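Local coordinates for protein phytanoyl-CoA dioxygenase (Streptomyces malaysiense, PDB 6ZYL) that catalyses the beta-hydroxylation of thioholgamide as a non-heme monooxygenase, probably with iron and 2-oxoglutarate, at residues D35-P40 against L214-A219. Residues are numbered along the deposited sequence; the frame is centred on the assembly and turned at random.
Sequences DGFVFP and LAMAHA
The carbonyl oxygen of Asp35 meets the methyl carbon CE of Met216 at 3.1 Å, a close polar-to-methyl approach, and Gly36 O lies 3.6 Å from the same CE. Two successive carbonyls thus receive one methyl group, a compact example of a methionine reaching from beside one sheet of the double-stranded beta-helix (jelly-roll) fold, the scaffold of the phytanoyl-CoA dioxygenase family, to the helix-to-strand turn that leads into the other. Helix 28-35 ends at Asp35, and Gly36 turns the chain with a positive phi of 85° into strand 37-41, an outermost strand of the larger sheet. Because Gly36 carries no side chain, Met216 CE can settle 3.7 Å from Gly36 CA.

Met216 extends from the loop leading toward the smaller sheet. Its CG stands anti to the backbone N (chi1 167°), which sends the chain across to 35-40, and bends at the next two torsions curl its end so that CE, rather than the sulfur, leads. Lower on the chain, CB passes Gly36 O at 4.0 Å.

Phe37 receives the methyl near the plane of its ring, at the edge, while Asp35 CB sits over the centre of one face, 3.9 Å above it. Tyr162 of strand 160-162 also stacks with this ring and touches Met216, so it packs against both side chains. Backbone hydrogen bonds pair Val38 with Val211, joining strand 37-41 to strand 209-212, and Gly36 with His213 just beyond the strand ends. Two residues beyond Met216, His218 NE2 is hydrogen-bonded to Asp130 OD1 and its ring meets His128 edge-to-face; in this apo structure the three probably mark the iron site, as in related enzymes. At the Phe37 edge, CD2 is 3.7 Å from Met216 CE and 4.2 Å from SD.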
# COMPACT_ATOMS: atom_id res chain seq x y z
N ASP A 35 -7.62 -0.18 17.35
CA ASP A 35 -6.77 -1.31 17.00
C ASP A 35 -5.59 -0.93 16.13
O ASP A 35 -4.58 -1.64 16.13
CB ASP A 35 -7.60 -2.39 16.29
CG ASP A 35 -8.65 -3.01 17.19
OD1 ASP A 35 -8.45 -3.02 18.42
OD2 ASP A 35 -9.69 -3.48 16.67
N GLY A 36 -5.69 0.18 15.40
CA GLY A 36 -4.70 0.52 14.40
C GLY A 36 -4.94 -0.13 13.05
O GLY A 36 -4.11 0.03 12.15
N PHE A 37 -6.04 -0.86 12.90
CA PHE A 37 -6.41 -1.49 11.65
C PHE A 37 -7.91 -1.72 11.68
O PHE A 37 -8.56 -1.57 12.72
CB PHE A 37 -5.65 -2.81 11.43
CG PHE A 37 -5.89 -3.83 12.52
CD1 PHE A 37 -7.09 -4.51 12.60
CD2 PHE A 37 -4.90 -4.11 13.44
CE1 PHE A 37 -7.31 -5.45 13.59
CE2 PHE A 37 -5.11 -5.05 14.44
CZ PHE A 37 -6.32 -5.72 14.51
N VAL A 38 -8.46 -2.08 10.53
CA VAL A 38 -9.87 -2.43 10.43
C VAL A 38 -10.04 -3.31 9.19
O VAL A 38 -9.63 -2.93 8.09
CB VAL A 38 -10.76 -1.17 10.41
CG1 VAL A 38 -10.64 -0.43 9.09
CG2 VAL A 38 -12.20 -1.54 10.72
N PHE A 39 -10.61 -4.50 9.36
CA PHE A 39 -10.79 -5.44 8.26
C PHE A 39 -11.78 -6.51 8.70
O PHE A 39 -11.94 -6.76 9.90
CB PHE A 39 -9.45 -6.08 7.85
CG PHE A 39 -8.95 -7.12 8.81
CD1 PHE A 39 -9.36 -8.44 8.71
CD2 PHE A 39 -8.05 -6.78 9.81
CE1 PHE A 39 -8.90 -9.40 9.59
CE2 PHE A 39 -7.59 -7.74 10.70
CZ PHE A 39 -8.01 -9.05 10.58
N PRO A 40 -12.47 -7.15 7.75
CA PRO A 40 -12.45 -6.79 6.32
C PRO A 40 -13.33 -5.58 6.05
O PRO A 40 -14.28 -5.36 6.79
CB PRO A 40 -13.02 -8.04 5.64
CG PRO A 40 -13.97 -8.60 6.66
CD PRO A 40 -13.33 -8.32 8.01
N LEU A 214 -0.04 3.39 9.35
CA LEU A 214 1.33 3.23 8.89
C LEU A 214 2.30 2.94 10.02
O LEU A 214 3.45 2.55 9.74
CB LEU A 214 1.78 4.48 8.13
CG LEU A 214 1.07 4.74 6.80
CD1 LEU A 214 1.61 6.01 6.14
CD2 LEU A 214 1.20 3.56 5.85
N ALA A 215 1.89 3.12 11.27
CA ALA A 215 2.68 2.72 12.43
C ALA A 215 2.25 1.37 12.99
O ALA A 215 2.75 0.95 14.04
CB ALA A 215 2.60 3.79 13.52
N MET A 216 1.32 0.69 12.32
CA MET A 216 0.93 -0.66 12.73
C MET A 216 2.11 -1.61 12.52
O MET A 216 2.64 -1.71 11.40
CB MET A 216 -0.29 -1.12 11.93
CG MET A 216 -0.59 -2.61 12.05
SD MET A 216 -0.84 -3.18 13.74
CE MET A 216 -2.01 -1.96 14.34
N ALA A 217 2.52 -2.29 13.58
CA ALA A 217 3.53 -3.33 13.46
C ALA A 217 2.89 -4.57 12.85
O ALA A 217 1.82 -5.00 13.28
CB ALA A 217 4.13 -3.66 14.83
N HIS A 218 3.54 -5.13 11.83
CA HIS A 218 3.02 -6.33 11.20
C HIS A 218 4.17 -7.19 10.70
O HIS A 218 5.30 -6.72 10.54
CB HIS A 218 2.06 -6.00 10.04
CG HIS A 218 2.64 -5.09 9.00
ND1 HIS A 218 3.44 -5.55 7.98
CD2 HIS A 218 2.52 -3.76 8.82
CE1 HIS A 218 3.79 -4.53 7.21
NE2 HIS A 218 3.25 -3.43 7.70
N ALA A 219 3.86 -8.46 10.46
CA ALA A 219 4.82 -9.43 9.93
C ALA A 219 4.08 -10.33 8.96
O ALA A 219 2.85 -10.37 8.94
CB ALA A 219 5.47 -10.25 11.05